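Side-chain contacts in 5-dehydro-2-deoxygluconokinase (Bacillus halodurans C-125, PDB 2QCV), which probably phosphorylates 5-dehydro-2-deoxy-D-gluconate with ATP, a step in the breakdown of myo-inositol to acetyl-CoA: residues 52-56 with 57-61; 78-82 with 83-87; 187-190 with 191-195. One frame throughout, in Å; residues are numbered along the deposited sequence.

Interaction 1: 52-56 with 57-61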
loop_
_atom_site.group_PDB
_atom_site.type_symbol
_atom_site.label_atom_id
_atom_site.label_comp_id
_atom_site.label_asym_id
_atom_site.label_seq_id
_atom_site.Cartn_x
_atom_site.Cartn_y
_atom_site.Cartn_z
ATOM N N ILE A 52 -21.563 24.425 -9.110
ATOM C CA ILE A 52 -22.017 24.635 -10.486
ATOM C C ILE A 52 -23.508 25.002 -10.500
ATOM O O ILE A 52 -23.957 25.943 -11.195
ATOM C CB ILE A 52 -21.774 23.391 -11.343
ATOM C CG1 ILE A 52 -20.260 23.110 -11.525
ATOM C CG2 ILE A 52 -22.427 23.564 -12.760
ATOM C CD1 ILE A 52 -19.911 21.678 -12.100
ATOM N N GLY A 53 -24.307 24.285 -9.715
ATOM C CA GLY A 53 -25.711 24.633 -9.590
ATOM C C GLY A 53 -25.925 26.030 -9.011
ATOM O O GLY A 53 -26.802 26.786 -9.435
ATOM N N SER A 54 -25.152 26.377 -7.997
ATOM C CA SER A 54 -25.225 27.684 -7.392
ATOM C C SER A 54 -24.909 28.796 -8.386
ATOM O O SER A 54 -25.582 29.837 -8.384
ATOM C CB SER A 54 -24.257 27.790 -6.195
ATOM O OG SER A 54 -24.660 26.895 -5.162
ATOM N N SER A 55 -23.897 28.583 -9.224
ATOM C CA SER A 55 -23.496 29.604 -10.202
ATOM C C SER A 55 -24.611 29.802 -11.207
ATOM O O SER A 55 -24.888 30.915 -11.601
ATOM C CB SER A 55 -22.207 29.222 -10.936
ATOM O OG SER A 55 -21.692 30.361 -11.605
ATOM N N LYS A 56 -25.265 28.708 -11.597
ATOM C CA LYS A 56 -26.391 28.760 -12.525
ATOM C C LYS A 56 -27.542 29.591 -11.939
ATOM O O LYS A 56 -28.216 30.288 -12.677
ATOM C CB LYS A 56 -26.819 27.339 -12.913
ATOM C CG LYS A 56 -28.135 27.187 -13.712
ATOM C CD LYS A 56 -28.012 27.631 -15.162
ATOM C CE LYS A 56 -28.750 26.694 -16.127
ATOM N NZ LYS A 56 -30.221 26.803 -16.015
ATOM N N LEU A 57 -27.730 29.568 -10.620
ATOM C CA LEU A 57 -28.694 30.451 -9.946
ATOM C C LEU A 57 -28.230 31.890 -9.754
ATOM O O LEU A 57 -28.991 32.711 -9.295
ATOM C CB LEU A 57 -29.110 29.912 -8.580
ATOM C CG LEU A 57 -29.595 28.474 -8.604
ATOM C CD1 LEU A 57 -29.991 28.004 -7.194
ATOM C CD2 LEU A 57 -30.730 28.290 -9.616
ATOM N N GLY A 58 -26.998 32.184 -10.117
ATOM C CA GLY A 58 -26.452 33.517 -9.997
ATOM C C GLY A 58 -25.639 33.775 -8.744
ATOM O O GLY A 58 -25.271 34.909 -8.496
ATOM N N LEU A 59 -25.346 32.754 -7.937
ATOM C CA LEU A 59 -24.483 32.981 -6.761
ATOM C C LEU A 59 -23.047 33.035 -7.234
ATOM O O LEU A 59 -22.730 32.450 -8.270
ATOM C CB LEU A 59 -24.637 31.864 -5.739
ATOM C CG LEU A 59 -26.049 31.672 -5.105
ATOM C CD1 LEU A 59 -26.028 30.530 -4.122
ATOM C CD2 LEU A 59 -26.547 32.909 -4.438
ATOM N N LYS A 60 -22.195 33.714 -6.476
ATOM C CA LYS A 60 -20.755 33.738 -6.741
ATOM C C LYS A 60 -20.143 32.620 -5.897
ATOM O O LYS A 60 -20.166 32.664 -4.662
ATOM C CB LYS A 60 -20.139 35.094 -6.396
ATOM C CG LYS A 60 -20.807 36.283 -7.162
ATOM N N ALA A 61 -19.571 31.631 -6.583
ATOM C CA ALA A 61 -19.037 30.442 -5.956
ATOM C C ALA A 61 -17.549 30.246 -6.235
ATOM O O ALA A 61 -17.014 30.639 -7.293
ATOM C CB ALA A 61 -19.841 29.196 -6.397
HETATM O O HOH W 1 -20.119 31.375 -9.379
#
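L59 N donates to S54 O over 3.0 Å, and G58 N donates to S55 O over 2.9 Å; these two bonds turn the chain back onto the last turn of helix 46-56. The second is bent at the acceptor: its C=O...N angle is 114°, with the nitrogen standing above the carbonyl plane. L57 N still makes an ordinary helical bond to G53 O. A water bridges helix and loop, giving hydrogens to L59 O and, in the conformer described, to S55 OG, and accepting one from A61 N; that hydroxyl is probably also hydrogen-bonded to V83 O. S55 CA also lies 3.5 Å from L59 O in a nearly straight C-H...O contact.

The packing is carried by the two leucines. L59 CD1 rests against S54 CB at 3.9 Å. In L57, CG is turned beside its own backbone N (chi1 -52°), which brings it back over G53 O at 3.4 Å, while the side chain continues to Y281, V316 and I319. Cut back to an alanine, L57 would lose CG and both methyls, which is likely to open a gap between the helix end and those three residues. G58, with phi 96°, has the positive backbone angle that a side chain would strain against the preceding carbonyl. Positive phi and the paired bonds from L59 N and G58 N define a Schellman motif, here closing helix 46-56 before strand 61-67 of the PfkB-family sheet.

Interaction 2: 78-82 with 83-87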
loop_
_atom_site.group_PDB
_atom_site.type_symbol
_atom_site.label_atom_id
_atom_site.label_comp_id
_atom_site.label_asym_id
_atom_site.label_seq_id
_atom_site.Cartn_x
_atom_site.Cartn_y
_atom_site.Cartn_z
ATOM N N SER A 78 -11.702 23.965 -16.663
ATOM C CA SER A 78 -12.215 24.797 -17.728
ATOM C C SER A 78 -13.730 24.922 -17.712
ATOM O O SER A 78 -14.267 26.008 -17.970
ATOM C CB SER A 78 -11.715 24.281 -19.077
ATOM O OG SER A 78 -10.298 24.321 -19.076
ATOM N N TYR A 79 -14.419 23.816 -17.422
ATOM C CA TYR A 79 -15.866 23.811 -17.316
ATOM C C TYR A 79 -16.350 24.678 -16.143
ATOM O O TYR A 79 -17.236 25.526 -16.300
ATOM C CB TYR A 79 -16.416 22.386 -17.130
ATOM C CG TYR A 79 -17.931 22.403 -17.109
ATOM C CD1 TYR A 79 -18.659 22.391 -18.286
ATOM C CD2 TYR A 79 -18.626 22.511 -15.922
ATOM C CE1 TYR A 79 -20.045 22.459 -18.270
ATOM C CE2 TYR A 79 -20.002 22.586 -15.900
ATOM C CZ TYR A 79 -20.704 22.568 -17.084
ATOM O OH TYR A 79 -22.080 22.620 -17.049
HETATM N N MSE A 80 -15.811 24.434 -14.947
HETATM C CA MSE A 80 -16.201 25.228 -13.788
HETATM C C MSE A 80 -15.957 26.717 -14.005
HETATM O O MSE A 80 -16.824 27.531 -13.712
HETATM C CB MSE A 80 -15.471 24.696 -12.553
HETATM C CG MSE A 80 -15.925 23.294 -12.231
HETATM SE SE MSE A 80 -15.039 22.565 -10.615
HETATM C CE MSE A 80 -16.333 23.253 -9.392
ATOM N N ARG A 81 -14.791 27.074 -14.536
ATOM C CA ARG A 81 -14.479 28.448 -14.859
ATOM C C ARG A 81 -15.468 29.011 -15.881
ATOM O O ARG A 81 -15.939 30.146 -15.760
ATOM C CB ARG A 81 -13.059 28.564 -15.400
ATOM C CG ARG A 81 -12.699 29.992 -15.817
ATOM C CD ARG A 81 -11.222 30.204 -15.835
ATOM N NE ARG A 81 -10.530 29.096 -16.476
ATOM C CZ ARG A 81 -10.404 28.922 -17.783
ATOM N NH1 ARG A 81 -10.907 29.798 -18.640
ATOM N NH2 ARG A 81 -9.760 27.849 -18.237
ATOM N N GLY A 82 -15.806 28.199 -16.868
ATOM C CA GLY A 82 -16.705 28.630 -17.930
ATOM C C GLY A 82 -18.118 28.868 -17.442
ATOM O O GLY A 82 -18.833 29.635 -18.054
ATOM N N VAL A 83 -18.552 28.207 -16.360
ATOM C CA VAL A 83 -19.867 28.474 -15.794
ATOM C C VAL A 83 -19.836 29.473 -14.619
ATOM O O VAL A 83 -20.854 29.693 -13.943
ATOM C CB VAL A 83 -20.635 27.195 -15.369
ATOM C CG1 VAL A 83 -20.828 26.326 -16.538
ATOM C CG2 VAL A 83 -19.921 26.431 -14.223
ATOM N N GLY A 84 -18.668 30.070 -14.380
ATOM C CA GLY A 84 -18.567 31.233 -13.511
ATOM C C GLY A 84 -18.113 30.870 -12.105
ATOM O O GLY A 84 -18.168 31.712 -11.211
ATOM N N VAL A 85 -17.650 29.639 -11.893
ATOM C CA VAL A 85 -17.085 29.266 -10.584
ATOM C C VAL A 85 -15.629 29.736 -10.534
ATOM O O VAL A 85 -14.908 29.570 -11.501
ATOM C CB VAL A 85 -17.172 27.745 -10.313
ATOM C CG1 VAL A 85 -16.558 27.391 -8.961
ATOM C CG2 VAL A 85 -18.603 27.253 -10.341
ATOM N N ASP A 86 -15.182 30.310 -9.414
ATOM C CA ASP A 86 -13.764 30.644 -9.240
ATOM C C ASP A 86 -12.938 29.365 -9.073
ATOM O O ASP A 86 -13.224 28.556 -8.190
ATOM C CB ASP A 86 -13.577 31.542 -8.024
ATOM C CG ASP A 86 -12.150 32.016 -7.858
ATOM O OD1 ASP A 86 -11.296 31.234 -7.386
ATOM O OD2 ASP A 86 -11.885 33.188 -8.179
ATOM N N THR A 87 -11.901 29.207 -9.912
ATOM C CA THR A 87 -11.050 28.011 -9.903
ATOM C C THR A 87 -9.625 28.299 -9.410
ATOM O O THR A 87 -8.729 27.444 -9.541
ATOM C CB THR A 87 -11.003 27.356 -11.309
ATOM O OG1 THR A 87 -10.421 28.258 -12.285
ATOM C CG2 THR A 87 -12.421 26.919 -11.716
HETATM O O HOH W 2 -15.173 31.826 -13.735
#
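Y79 lays one face of its ring over V83 CG1, a CH-pi contact with the methyl carbon 4.2 Å from the ring centroid and 27° off the normal. The touching part of the ring is its outer end, CZ lying 3.8 Å from V83 CG1. With CG anti to the backbone N (chi1 -177°), the ring leans outward and toward the C-terminal end of the helix, where V83 sits one turn on; I52 also touches Y79. The other methyl of V83, CG2, is set against M80 O at 3.3 Å.

That same M80 O accepts from V85 N at 2.9 Å and, weakly, from V83 N, whose stronger bond goes to Y79 O. Together with G84 N donating to R81 O and the positive phi of G84 (99°), the V85 bond makes a Schellman motif that ends helix 71-82 ahead of strand 90-92. A water donates to both R81 O and V85 O.

Selenomethionine M80, which is buried, places CB 4.1 Å from V85 CB, and both residues continue onto V51 of helix 46-56. T87 brings its methyl CG2 to 3.9 Å from M80 CB and also against the backbone N of R81. T87 OG1 lies near the plane of the R81 guanidinium, at its edge, but the polar link between these two residues runs through E77: its OE2 takes a hydrogen bond from T87 OG1 and a salt bridge from R81 NE.

Interaction 3: 187-190 with 191-195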
loop_
_atom_site.group_PDB
_atom_site.type_symbol
_atom_site.label_atom_id
_atom_site.label_comp_id
_atom_site.label_asym_id
_atom_site.label_seq_id
_atom_site.Cartn_x
_atom_site.Cartn_y
_atom_site.Cartn_z
ATOM N N GLU A 187 -19.234 2.797 11.373
ATOM C CA GLU A 187 -18.816 3.412 12.641
ATOM C C GLU A 187 -17.733 4.479 12.409
ATOM O O GLU A 187 -17.723 5.514 13.062
ATOM C CB GLU A 187 -18.362 2.367 13.666
ATOM C CG GLU A 187 -18.450 2.952 15.045
ATOM C CD GLU A 187 -18.377 1.957 16.140
ATOM O OE1 GLU A 187 -17.976 0.801 15.899
ATOM O OE2 GLU A 187 -18.690 2.361 17.268
ATOM N N GLU A 188 -16.817 4.223 11.471
ATOM C CA GLU A 188 -15.836 5.221 11.066
ATOM C C GLU A 188 -16.521 6.483 10.520
ATOM O O GLU A 188 -16.182 7.610 10.893
ATOM C CB GLU A 188 -14.915 4.626 9.998
ATOM C CG GLU A 188 -13.911 5.549 9.416
ATOM C CD GLU A 188 -13.401 5.046 8.065
ATOM O OE1 GLU A 188 -14.081 4.209 7.430
ATOM O OE2 GLU A 188 -12.339 5.497 7.654
ATOM N N THR A 189 -17.520 6.275 9.659
ATOM C CA THR A 189 -18.294 7.395 9.145
ATOM C C THR A 189 -18.934 8.162 10.312
ATOM O O THR A 189 -18.848 9.376 10.349
ATOM C CB THR A 189 -19.337 6.932 8.079
ATOM O OG1 THR A 189 -18.677 6.080 7.106
ATOM C CG2 THR A 189 -19.979 8.149 7.398
ATOM N N ALA A 190 -19.549 7.461 11.262
ATOM C CA ALA A 190 -20.202 8.107 12.420
ATOM C C ALA A 190 -19.226 8.980 13.221
ATOM O O ALA A 190 -19.522 10.126 13.561
ATOM C CB ALA A 190 -20.845 7.049 13.340
ATOM N N VAL A 191 -18.033 8.464 13.441
ATOM C CA VAL A 191 -17.014 9.205 14.160
ATOM C C VAL A 191 -16.766 10.598 13.545
ATOM O O VAL A 191 -16.740 11.605 14.248
ATOM C CB VAL A 191 -15.726 8.360 14.280
ATOM C CG1 VAL A 191 -14.499 9.252 14.686
ATOM C CG2 VAL A 191 -15.961 7.227 15.268
ATOM N N TYR A 192 -16.538 10.652 12.242
ATOM C CA TYR A 192 -16.193 11.914 11.576
ATOM C C TYR A 192 -17.408 12.789 11.267
ATOM O O TYR A 192 -17.357 13.998 11.445
ATOM C CB TYR A 192 -15.388 11.631 10.324
ATOM C CG TYR A 192 -14.018 11.132 10.715
ATOM C CD1 TYR A 192 -13.101 11.999 11.283
ATOM C CD2 TYR A 192 -13.680 9.807 10.584
ATOM C CE1 TYR A 192 -11.874 11.567 11.710
ATOM C CE2 TYR A 192 -12.438 9.346 10.990
ATOM C CZ TYR A 192 -11.527 10.251 11.545
ATOM O OH TYR A 192 -10.292 9.840 11.962
ATOM N N TYR A 193 -18.498 12.167 10.847
ATOM C CA TYR A 193 -19.752 12.920 10.657
ATOM C C TYR A 193 -20.222 13.579 11.938
ATOM O O TYR A 193 -20.650 14.715 11.893
ATOM C CB TYR A 193 -20.868 12.025 10.112
ATOM C CG TYR A 193 -20.873 11.832 8.602
ATOM C CD1 TYR A 193 -19.705 11.948 7.838
ATOM C CD2 TYR A 193 -22.039 11.513 7.942
ATOM C CE1 TYR A 193 -19.732 11.774 6.461
ATOM C CE2 TYR A 193 -22.079 11.366 6.555
ATOM C CZ TYR A 193 -20.929 11.507 5.832
ATOM O OH TYR A 193 -20.962 11.372 4.469
ATOM N N SER A 194 -20.250 12.862 13.065
ATOM C CA SER A 194 -20.669 13.463 14.356
ATOM C C SER A 194 -19.774 14.656 14.743
ATOM O O SER A 194 -20.248 15.736 15.071
ATOM C CB SER A 194 -20.717 12.404 15.461
ATOM O OG SER A 194 -19.454 11.754 15.643
ATOM N N LEU A 195 -18.474 14.459 14.632
ATOM C CA LEU A 195 -17.461 15.477 14.992
ATOM C C LEU A 195 -17.660 16.746 14.161
ATOM O O LEU A 195 -17.756 17.852 14.711
ATOM C CB LEU A 195 -16.065 14.890 14.726
ATOM C CG LEU A 195 -14.847 15.790 14.403
ATOM C CD1 LEU A 195 -14.612 16.703 15.559
ATOM C CD2 LEU A 195 -13.587 14.967 14.091
#
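T189 and Y193, one helical turn apart, lie side by side and point the same way from helix 186-199, the helix of the beta-alpha-beta unit between strands 171-175 and 202-206. The threonine methyl CG2 sits almost exactly over the ring centre: it is 3.6 Å from the centroid and only 5° off the normal, a CH-pi contact made with a whole ring face. Two torsions produce this. CG2 of T189 is anti to its backbone nitrogen and therefore reaches along the helix toward the next turn, while Y193 keeps CG beside its own nitrogen (chi1 -84°) and turns its ring to a chi2 of 26°, so that the face meets the methyl. Beyond this pair, Y193 meets F174 edge-to-face and T189 touches V212, which places the contact between the helix, the sheet and helix 207-213.

Y192 leaves the helix in another direction. Its CD2 lies 3.3 Å from E188 O, and V191 CG1 lies over the centre of one ring face, 4.1 Å above the plane. The ring also makes a cation-pi contact with R155, and R155 NH2 forms a salt bridge with E188 OE2, while E188 OE1 accepts a hydrogen bond from E184 N. At the subunit boundary, Y192 OH bonds to E156 of the second subunit, and E187 OE2 to K160 of that subunit.

In the helical backbone, Y193 N donates to T189 O at 2.9 Å, nearly in line with the C=O bond. The S194 hydroxyl turns back to the carbonyl one turn earlier, and A190 O is gripped twice, by S194 N at 2.9 Å and by S194 OG at 2.6 Å, the two donors coming from opposite faces of the carbonyl plane.

Overall arrangement
Interactions 1 and 2 are neighbours, with centres 10 Å apart, and both end a helix that leads into or toward a parallel strand of the nine-stranded sheet. They meet directly: S55 OG lies 2.6 Å from V83 O, a probable hydrogen bond between the two helix ends, and A61 O lies 2.8 Å from D86 N, a probable backbone hydrogen bond between the two segments that follow the helices. Interaction 3 is on the opposite side of the chain's centre, its centre about 30 Å from that of interaction 1 and 32 Å from that of interaction 2, and it alone of the three touches another subunit. E187 there also binds a triethylene glycol, probably from the crystallisation liquor.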